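Long-range contacts in Baccell_00875 (Bacteroides cellulosilyticus DSM 14838, PDB 5NO8), which is a polysaccharide lyase that probably cleaves the link between capping L-rhamnose and glucuronic acid in complex arabinogalactan proteins: residues Y200-R205 with F606-P611; N450-A455 with G493-L498; N529-P534 with K569-V574. All coordinates share one frame; numbering follows the deposited sequence.

Contact 1: residues Y200-R205 with F606-P611; sequences YEIWER and FGDTFP
The end of strand 199-203 and the turn after it run past an irregular loop, F606-P611, at 142° between their end-to-end directions, so the two segments run roughly antiparallel without forming a backbone ladder. R205 and F606 lie closest, 6.1 Å between their CA atoms. At the backbone angles of G607 a CB would be jammed against F606 O, and its main chain lies near I202 and R205.

The shortest link is at the other end of Y200-R205. Y200, its CG in the crowded position between backbone N and carbonyl carbon (chi1 70°), sends its hydroxyl to D608: OH donates to OD2 at 2.5 Å, on the lone pair facing away from the other carboxylate oxygen. OD2 meets the Y200 ring at its edge, and R215 forms a salt bridge to the same oxygen, which would probably stabilise the carboxylate form. The other oxygen, OD1, takes a bond from a water at 2.7 Å; R205 NH1 donates weakly to that water, so it links the two side chains, whose charged atoms do not touch. F610 brings CE2 within 3.8 Å of Y200 OH, ring edge first.

R205 is bent at chi2 and chi3, folding its guanidinium back so that F606 CB sits over the centre of one face, 3.9 Å above the plane. NH2 comes 3.4 Å from F606 CD1 and bonds to the carbonyl of N211, while NH1 bonds to that of H594. This buried polar network joins an inner strand of the mixed sheet, between 217-221 and 664-665, to a loop of the helical region.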
loop_
_atom_site.group_PDB
_atom_site.type_symbol
_atom_site.label_atom_id
_atom_site.label_comp_id
_atom_site.label_asym_id
_atom_site.label_seq_id
_atom_site.Cartn_x
_atom_site.Cartn_y
_atom_site.Cartn_z
ATOM N N TYR A 200 -12.321 2.537 -8.081
ATOM C CA TYR A 200 -11.643 3.691 -8.640
ATOM C C TYR A 200 -10.637 3.275 -9.701
ATOM O O TYR A 200 -10.216 2.133 -9.766
ATOM C CB TYR A 200 -10.980 4.538 -7.556
ATOM C CG TYR A 200 -9.771 3.893 -6.896
ATOM C CD1 TYR A 200 -9.939 3.005 -5.850
ATOM C CD2 TYR A 200 -8.471 4.179 -7.321
ATOM C CE1 TYR A 200 -8.858 2.436 -5.218
ATOM C CE2 TYR A 200 -7.362 3.605 -6.694
ATOM C CZ TYR A 200 -7.572 2.712 -5.657
ATOM O OH TYR A 200 -6.526 2.108 -4.990
ATOM N N GLU A 201 -10.268 4.242 -10.526
ATOM C CA GLU A 201 -9.284 4.055 -11.560
ATOM C C GLU A 201 -8.170 5.042 -11.377
ATOM O O GLU A 201 -8.337 6.071 -10.728
ATOM C CB GLU A 201 -9.899 4.290 -12.926
ATOM C CG GLU A 201 -10.861 3.208 -13.338
ATOM C CD GLU A 201 -11.591 3.563 -14.617
ATOM O OE1 GLU A 201 -10.987 3.380 -15.691
ATOM O OE2 GLU A 201 -12.747 4.058 -14.536
ATOM N N ILE A 202 -7.045 4.723 -11.990
ATOM C CA ILE A 202 -5.878 5.584 -11.975
ATOM C C ILE A 202 -5.563 5.916 -13.425
ATOM O O ILE A 202 -5.513 5.026 -14.291
ATOM C CB ILE A 202 -4.652 4.901 -11.303
ATOM C CG1 ILE A 202 -4.885 4.658 -9.820
ATOM C CG2 ILE A 202 -3.367 5.721 -11.485
ATOM C CD1 ILE A 202 -5.011 5.885 -8.968
ATOM N N TRP A 203 -5.313 7.199 -13.674
ATOM C CA TRP A 203 -4.908 7.679 -14.988
ATOM C C TRP A 203 -3.549 8.375 -14.903
ATOM O O TRP A 203 -3.174 8.859 -13.839
ATOM C CB TRP A 203 -5.961 8.649 -15.572
ATOM C CG TRP A 203 -7.266 8.022 -15.801
ATOM C CD1 TRP A 203 -8.333 8.027 -14.963
ATOM C CD2 TRP A 203 -7.642 7.260 -16.925
ATOM N NE1 TRP A 203 -9.372 7.327 -15.519
ATOM C CE2 TRP A 203 -8.970 6.828 -16.717
ATOM C CE3 TRP A 203 -6.992 6.906 -18.110
ATOM C CZ2 TRP A 203 -9.667 6.060 -17.657
ATOM C CZ3 TRP A 203 -7.652 6.123 -19.012
ATOM C CH2 TRP A 203 -8.989 5.715 -18.792
ATOM N N GLU A 204 -2.838 8.391 -16.035
ATOM C CA GLU A 204 -1.554 9.113 -16.211
ATOM C C GLU A 204 -0.383 8.559 -15.377
ATOM O O GLU A 204 0.308 9.276 -14.625
ATOM C CB GLU A 204 -1.731 10.607 -15.989
ATOM C CG GLU A 204 -2.776 11.254 -16.880
ATOM C CD GLU A 204 -2.399 11.196 -18.355
ATOM O OE1 GLU A 204 -1.190 11.173 -18.658
ATOM O OE2 GLU A 204 -3.294 11.147 -19.219
ATOM N N ARG A 205 -0.161 7.269 -15.530
ATOM C CA ARG A 205 1.076 6.660 -15.058
ATOM C C ARG A 205 1.967 6.306 -16.249
ATOM O O ARG A 205 1.480 6.049 -17.360
ATOM C CB ARG A 205 0.778 5.420 -14.232
ATOM C CG ARG A 205 -0.110 5.690 -13.023
ATOM C CD ARG A 205 0.457 6.730 -12.058
ATOM N NE ARG A 205 1.811 6.450 -11.536
ATOM C CZ ARG A 205 2.107 5.706 -10.461
ATOM N NH1 ARG A 205 1.154 5.099 -9.749
ATOM N NH2 ARG A 205 3.391 5.529 -10.102
ATOM N N PHE A 606 2.614 0.342 -13.470
ATOM C CA PHE A 606 2.534 1.330 -12.413
ATOM C C PHE A 606 1.106 1.315 -11.875
ATOM O O PHE A 606 0.179 0.906 -12.564
ATOM C CB PHE A 606 2.840 2.742 -12.919
ATOM C CG PHE A 606 4.297 3.022 -13.112
ATOM C CD1 PHE A 606 5.108 3.240 -12.024
ATOM C CD2 PHE A 606 4.852 3.068 -14.396
ATOM C CE1 PHE A 606 6.465 3.507 -12.183
ATOM C CE2 PHE A 606 6.199 3.347 -14.568
ATOM C CZ PHE A 606 7.010 3.558 -13.457
ATOM N N GLY A 607 0.951 1.767 -10.651
ATOM C CA GLY A 607 -0.346 1.903 -10.014
ATOM C C GLY A 607 -0.400 1.239 -8.656
ATOM O O GLY A 607 0.498 0.457 -8.286
ATOM N N ASP A 608 -1.469 1.521 -7.920
ATOM C CA ASP A 608 -1.589 1.119 -6.507
ATOM C C ASP A 608 -1.419 -0.382 -6.335
ATOM O O ASP A 608 -2.120 -1.148 -6.980
ATOM C CB ASP A 608 -2.950 1.472 -5.924
ATOM C CG ASP A 608 -3.230 2.975 -5.886
ATOM O OD1 ASP A 608 -2.341 3.765 -6.223
ATOM O OD2 ASP A 608 -4.359 3.326 -5.524
ATOM N N THR A 609 -0.479 -0.772 -5.478
ATOM C CA THR A 609 -0.211 -2.162 -5.155
ATOM C C THR A 609 -0.651 -2.282 -3.706
ATOM O O THR A 609 -0.073 -1.639 -2.806
ATOM C CB THR A 609 1.305 -2.460 -5.242
ATOM O OG1 THR A 609 1.995 -1.478 -4.447
ATOM C CG2 THR A 609 1.769 -2.350 -6.618
ATOM N N PHE A 610 -1.716 -3.040 -3.471
ATOM C CA PHE A 610 -2.267 -3.203 -2.148
ATOM C C PHE A 610 -2.610 -4.673 -1.923
ATOM O O PHE A 610 -3.620 -5.130 -2.443
ATOM C CB PHE A 610 -3.549 -2.410 -2.007
ATOM C CG PHE A 610 -3.379 -0.949 -1.744
ATOM C CD1 PHE A 610 -2.826 -0.489 -0.554
ATOM C CD2 PHE A 610 -3.944 -0.013 -2.611
ATOM C CE1 PHE A 610 -2.780 0.864 -0.261
ATOM C CE2 PHE A 610 -3.867 1.339 -2.341
ATOM C CZ PHE A 610 -3.291 1.785 -1.170
ATOM N N PRO A 611 -1.813 -5.433 -1.174
ATOM C CA PRO A 611 -0.597 -5.004 -0.522
ATOM C C PRO A 611 0.600 -5.156 -1.410
ATOM O O PRO A 611 0.582 -5.914 -2.400
ATOM C CB PRO A 611 -0.520 -5.941 0.687
ATOM C CG PRO A 611 -1.138 -7.201 0.207
ATOM C CD PRO A 611 -2.138 -6.835 -0.853
HETATM O O HOH W 1 -1.459 4.749 -8.551
#

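Contact 2: residues N450-A455 with G493-L498; sequences NYMWVA and GIPVRL
M452 lies alongside I494, the two side chains pointing the same way, with SD 3.9 Å from I494 CG1. The methionine starts with CG beside its backbone N, anti to the carbonyl carbon, and bends again at chi2 (-48°) and chi3 (91°), which lays the sulfur along the I494-P495 link; M452 SD is 4.2 Å from P495 CD. Nearer the backbone, M452 CB rests 3.9 Å from the carbonyl oxygen of G493.

One helical turn further on, A455 CB meets P495 CG at 4.3 Å, so the proline ring packs against the helix surface between alanine and methionine. No hydrogen bond crosses here: the fit is apolar, and the closest pair of CA atoms, M452 and I494, is only 5.4 Å apart. G493 has positive phi (66°), and P495 is the centre of an inverse gamma turn, with V496 N bonded to I494 O.

L478 and M481 of helix 469-485 also touch M452, while I494 turns its CB away from helix 448-465 and packs on F551 of helix 542-559. The residues leading into helix 496-505, P495 at its N-cap, thus pack on helix 448-465 within the mainly helical C-terminal region.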
loop_
_atom_site.group_PDB
_atom_site.type_symbol
_atom_site.label_atom_id
_atom_site.label_comp_id
_atom_site.label_asym_id
_atom_site.label_seq_id
_atom_site.Cartn_x
_atom_site.Cartn_y
_atom_site.Cartn_z
ATOM N N ASN A 450 21.434 -3.343 -0.896
ATOM C CA ASN A 450 21.763 -4.746 -1.071
ATOM C C ASN A 450 22.649 -5.265 0.053
ATOM O O ASN A 450 22.568 -6.449 0.392
ATOM C CB ASN A 450 22.444 -4.998 -2.420
ATOM C CG ASN A 450 21.563 -4.650 -3.604
ATOM O OD1 ASN A 450 20.349 -4.438 -3.465
ATOM N ND2 ASN A 450 22.166 -4.616 -4.789
ATOM N N TYR A 451 23.456 -4.389 0.651
ATOM C CA TYR A 451 24.402 -4.784 1.707
ATOM C C TYR A 451 23.714 -5.196 3.005
ATOM O O TYR A 451 24.208 -6.072 3.727
ATOM C CB TYR A 451 25.348 -3.632 2.036
ATOM C CG TYR A 451 26.351 -3.331 0.944
ATOM C CD1 TYR A 451 25.948 -2.730 -0.252
ATOM C CD2 TYR A 451 27.710 -3.648 1.108
ATOM C CE1 TYR A 451 26.857 -2.456 -1.257
ATOM C CE2 TYR A 451 28.637 -3.369 0.108
ATOM C CZ TYR A 451 28.207 -2.773 -1.073
ATOM O OH TYR A 451 29.098 -2.494 -2.082
ATOM N N MET A 452 22.617 -4.516 3.341
ATOM C CA MET A 452 21.881 -4.811 4.578
ATOM C C MET A 452 21.301 -6.206 4.543
ATOM O O MET A 452 21.281 -6.893 5.556
ATOM C CB MET A 452 20.737 -3.832 4.791
ATOM C CG MET A 452 21.144 -2.373 4.897
ATOM S SD MET A 452 22.522 -2.090 6.046
ATOM C CE MET A 452 23.931 -2.217 4.962
ATOM N N TRP A 453 20.811 -6.587 3.373
ATOM C CA TRP A 453 20.113 -7.863 3.198
ATOM C C TRP A 453 21.111 -9.011 3.151
ATOM O O TRP A 453 20.866 -10.065 3.736
ATOM C CB TRP A 453 19.248 -7.832 1.948
ATOM C CG TRP A 453 18.221 -6.727 1.970
ATOM C CD1 TRP A 453 17.532 -6.252 3.061
ATOM C CD2 TRP A 453 17.790 -5.953 0.851
ATOM N NE1 TRP A 453 16.692 -5.244 2.676
ATOM C CE2 TRP A 453 16.831 -5.037 1.325
ATOM C CE3 TRP A 453 18.115 -5.953 -0.512
ATOM C CZ2 TRP A 453 16.185 -4.122 0.478
ATOM C CZ3 TRP A 453 17.487 -5.038 -1.350
ATOM C CH2 TRP A 453 16.522 -4.140 -0.848
ATOM N N VAL A 454 22.250 -8.792 2.487
ATOM C CA VAL A 454 23.346 -9.753 2.542
ATOM C C VAL A 454 23.841 -9.940 3.973
ATOM O O VAL A 454 24.051 -11.064 4.396
ATOM C CB VAL A 454 24.511 -9.369 1.599
ATOM C CG1 VAL A 454 25.757 -10.218 1.896
ATOM C CG2 VAL A 454 24.086 -9.579 0.172
ATOM N N ALA A 455 24.035 -8.857 4.714
ATOM C CA ALA A 455 24.461 -8.938 6.105
ATOM C C ALA A 455 23.457 -9.656 6.988
ATOM O O ALA A 455 23.826 -10.477 7.837
ATOM C CB ALA A 455 24.706 -7.560 6.662
ATOM N N GLY A 493 15.703 -2.474 6.659
ATOM C CA GLY A 493 16.054 -3.637 7.455
ATOM C C GLY A 493 17.526 -3.648 7.821
ATOM O O GLY A 493 18.201 -4.669 7.690
ATOM N N ILE A 494 18.038 -2.499 8.262
ATOM C CA ILE A 494 19.406 -2.450 8.780
ATOM C C ILE A 494 19.380 -3.391 9.995
ATOM O O ILE A 494 18.577 -3.180 10.894
ATOM C CB ILE A 494 19.795 -1.024 9.197
ATOM C CG1 ILE A 494 19.819 -0.108 7.960
ATOM C CG2 ILE A 494 21.155 -1.036 9.897
ATOM C CD1 ILE A 494 19.768 1.371 8.287
ATOM N N PRO A 495 20.199 -4.462 9.989
ATOM C CA PRO A 495 20.065 -5.486 11.036
ATOM C C PRO A 495 20.750 -5.130 12.381
ATOM O O PRO A 495 21.735 -5.768 12.774
ATOM C CB PRO A 495 20.686 -6.722 10.375
ATOM C CG PRO A 495 21.723 -6.161 9.469
ATOM C CD PRO A 495 21.161 -4.874 8.946
ATOM N N VAL A 496 20.211 -4.135 13.078
ATOM C CA VAL A 496 20.823 -3.615 14.305
ATOM C C VAL A 496 20.844 -4.642 15.447
ATOM O O VAL A 496 21.901 -5.002 15.958
ATOM C CB VAL A 496 20.133 -2.310 14.764
ATOM C CG1 VAL A 496 20.648 -1.829 16.115
ATOM C CG2 VAL A 496 20.298 -1.221 13.714
ATOM N N ARG A 497 19.666 -5.096 15.856
ATOM C CA ARG A 497 19.561 -6.071 16.933
ATOM C C ARG A 497 20.217 -7.390 16.569
ATOM O O ARG A 497 20.919 -7.984 17.401
ATOM C CB ARG A 497 18.113 -6.343 17.300
ATOM C CG ARG A 497 17.379 -5.145 17.827
ATOM C CD ARG A 497 16.215 -5.565 18.704
ATOM N NE ARG A 497 16.664 -5.905 20.053
ATOM C CZ ARG A 497 15.869 -6.310 21.040
ATOM N NH1 ARG A 497 14.560 -6.470 20.852
ATOM N NH2 ARG A 497 16.394 -6.575 22.226
ATOM N N LEU A 498 19.983 -7.838 15.339
ATOM C CA LEU A 498 20.503 -9.118 14.871
ATOM C C LEU A 498 22.043 -9.089 14.815
ATOM O O LEU A 498 22.705 -9.996 15.308
ATOM C CB LEU A 498 19.944 -9.433 13.494
ATOM C CG LEU A 498 20.474 -10.668 12.783
ATOM C CD1 LEU A 498 20.207 -11.942 13.577
ATOM C CD2 LEU A 498 19.858 -10.741 11.407
#

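Contact 3: residues N529-P534 with K569-V574; sequences NGLNYP and KRQMPV
One direct hydrogen bond crosses this contact. Y533 and Q571 reach toward each other tip to tip, and Y533 OH donates to Q571 OE1 at 2.6 Å. The approach is far from the usual one: the hydroxyl stands above the amide plane, with a C=O...donor angle of 102°, while OE1 itself lies in the plane of the tyrosine ring, at its edge. Ring and amide planes are almost perpendicular, 84° apart. Q571 gets there with CG beside its backbone N and the chain extended beyond it.

The amide nitrogen is held separately. NE2 bonds to E567 OE2, one turn earlier on the same helix, which fixes which way round the amide sits and leaves OE1 facing the tyrosine. A water donates to G530 O at 2.8 Å and accepts a weak bond from Q571 NE2. G530 O also lies over one face of the Y533 ring, offset toward the rim. An alanine in place of Q571 would remove the acceptor for the tyrosine hydroxyl and would probably loosen the turn from the helix.

Apolar contacts fill in beside the polar pair. L531 CD2 meets V574 CG2 tip to tip at 4.1 Å and slides past Q571 CG at 4.0 Å, while V574 CG1 is 4.4 Å from Y533 CE2.

The chain reaches these positions through a type II' beta turn from N529 to N532, closed by N532 N to N529 O, with G530 the first residue after helix 509-529. The turn thus leans on helix 562-576 while the chain goes on to helix 542-559, whose I544 and V545 touch Y533 and whose A548 and I549 touch Q571.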
loop_
_atom_site.group_PDB
_atom_site.type_symbol
_atom_site.label_atom_id
_atom_site.label_comp_id
_atom_site.label_asym_id
_atom_site.label_seq_id
_atom_site.Cartn_x
_atom_site.Cartn_y
_atom_site.Cartn_z
ATOM N N ASN A 529 18.368 14.833 10.754
ATOM C CA ASN A 529 17.529 15.028 9.576
ATOM C C ASN A 529 16.059 15.269 9.936
ATOM O O ASN A 529 15.401 16.066 9.286
ATOM C CB ASN A 529 17.624 13.842 8.620
ATOM C CG ASN A 529 18.958 13.750 7.924
ATOM O OD1 ASN A 529 19.762 14.690 7.960
ATOM N ND2 ASN A 529 19.199 12.617 7.254
ATOM N N GLY A 530 15.553 14.587 10.967
ATOM C CA GLY A 530 14.121 14.615 11.292
ATOM C C GLY A 530 13.280 14.280 10.061
ATOM O O GLY A 530 13.562 13.309 9.353
ATOM N N LEU A 531 12.300 15.121 9.765
ATOM C CA LEU A 531 11.413 14.898 8.623
ATOM C C LEU A 531 11.987 15.369 7.284
ATOM O O LEU A 531 11.343 15.197 6.240
ATOM C CB LEU A 531 10.055 15.558 8.874
ATOM C CG LEU A 531 9.372 15.223 10.207
ATOM C CD1 LEU A 531 8.012 15.901 10.269
ATOM C CD2 LEU A 531 9.240 13.727 10.406
ATOM N N ASN A 532 13.198 15.925 7.282
ATOM C CA ASN A 532 13.894 16.216 6.025
ATOM C C ASN A 532 14.523 14.959 5.444
ATOM O O ASN A 532 15.736 14.826 5.382
ATOM C CB ASN A 532 14.952 17.308 6.229
ATOM C CG ASN A 532 14.361 18.560 6.818
ATOM O OD1 ASN A 532 14.713 18.959 7.922
ATOM N ND2 ASN A 532 13.410 19.157 6.106
ATOM N N TYR A 533 13.672 14.048 4.977
ATOM C CA TYR A 533 14.124 12.760 4.474
ATOM C C TYR A 533 14.780 12.970 3.115
ATOM O O TYR A 533 14.159 13.558 2.222
ATOM C CB TYR A 533 12.948 11.795 4.319
ATOM C CG TYR A 533 12.211 11.464 5.592
ATOM C CD1 TYR A 533 12.703 10.509 6.485
ATOM C CD2 TYR A 533 11.005 12.065 5.884
ATOM C CE1 TYR A 533 12.015 10.195 7.644
ATOM C CE2 TYR A 533 10.306 11.758 7.035
ATOM C CZ TYR A 533 10.815 10.824 7.910
ATOM O OH TYR A 533 10.099 10.542 9.030
ATOM N N PRO A 534 16.018 12.490 2.933
ATOM C CA PRO A 534 16.593 12.546 1.591
ATOM C C PRO A 534 15.847 11.658 0.585
ATOM O O PRO A 534 15.224 10.646 0.971
ATOM C CB PRO A 534 18.040 12.037 1.778
ATOM C CG PRO A 534 18.202 11.679 3.206
ATOM C CD PRO A 534 16.865 11.728 3.872
ATOM N N LYS A 569 9.039 8.504 18.284
ATOM C CA LYS A 569 7.736 9.060 18.640
ATOM C C LYS A 569 7.354 10.266 17.800
ATOM O O LYS A 569 6.187 10.415 17.453
ATOM C CB LYS A 569 7.660 9.415 20.129
ATOM C CG LYS A 569 7.511 8.194 21.003
ATOM C CD LYS A 569 7.479 8.573 22.466
ATOM C CE LYS A 569 7.359 7.339 23.336
ATOM N NZ LYS A 569 7.904 7.607 24.687
ATOM N N ARG A 570 8.331 11.105 17.455
ATOM C CA ARG A 570 8.086 12.231 16.543
ATOM C C ARG A 570 7.685 11.754 15.136
ATOM O O ARG A 570 6.835 12.373 14.502
ATOM C CB ARG A 570 9.307 13.180 16.433
ATOM C CG ARG A 570 9.392 14.200 17.566
ATOM C CD ARG A 570 10.445 15.288 17.283
ATOM N NE ARG A 570 11.804 14.748 17.338
ATOM C CZ ARG A 570 12.515 14.552 18.456
ATOM N NH1 ARG A 570 12.021 14.872 19.655
ATOM N NH2 ARG A 570 13.738 14.034 18.371
ATOM N N GLN A 571 8.312 10.684 14.658
ATOM C CA GLN A 571 8.098 10.210 13.292
ATOM C C GLN A 571 6.902 9.266 13.133
ATOM O O GLN A 571 6.407 9.108 12.013
ATOM C CB GLN A 571 9.357 9.574 12.737
ATOM C CG GLN A 571 10.497 10.579 12.536
ATOM C CD GLN A 571 11.617 10.068 11.653
ATOM O OE1 GLN A 571 11.402 9.215 10.783
ATOM N NE2 GLN A 571 12.837 10.590 11.865
ATOM N N MET A 572 6.422 8.674 14.222
ATOM C CA MET A 572 5.338 7.667 14.122
ATOM C C MET A 572 4.096 8.176 13.394
ATOM O O MET A 572 3.597 7.454 12.552
ATOM C CB MET A 572 4.944 7.098 15.484
ATOM C CG MET A 572 5.931 6.074 16.005
ATOM S SD MET A 572 5.840 4.498 15.125
ATOM C CE MET A 572 4.311 3.893 15.799
ATOM N N PRO A 573 3.609 9.407 13.701
ATOM C CA PRO A 573 2.404 9.902 13.005
ATOM C C PRO A 573 2.591 10.079 11.498
ATOM O O PRO A 573 1.637 9.891 10.721
ATOM C CB PRO A 573 2.121 11.247 13.685
ATOM C CG PRO A 573 2.820 11.160 15.003
ATOM C CD PRO A 573 4.069 10.398 14.694
ATOM N N VAL A 574 3.800 10.427 11.086
ATOM C CA VAL A 574 4.157 10.529 9.694
ATOM C C VAL A 574 4.125 9.145 9.014
ATOM O O VAL A 574 3.626 9.004 7.881
ATOM C CB VAL A 574 5.507 11.283 9.547
ATOM C CG1 VAL A 574 6.041 11.229 8.146
ATOM C CG2 VAL A 574 5.333 12.734 9.999
HETATM O O HOH W 2 15.307 11.181 9.631
#

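In the fold
Contacts 2 and 3 follow one another along the chain, and both are nested inside the long loop closed by contact 1, whose segments are 401 residues apart at their closest ends. Contact 1 ties strand 199-203 to the loop between helices 596-600 and 615-629, so it joins the beta-rich N-terminal part to the helical C-terminal part. The other two lie within the helical part, their centres 21 Å apart, and helix 542-559 serves both: it covers I494 in contact 2 and Y533 and Q571 in contact 3. From contact 1, the centres lie 31 Å from contact 2 and 26 Å from contact 3. No two contacts touch; each lies at a different place in the fold.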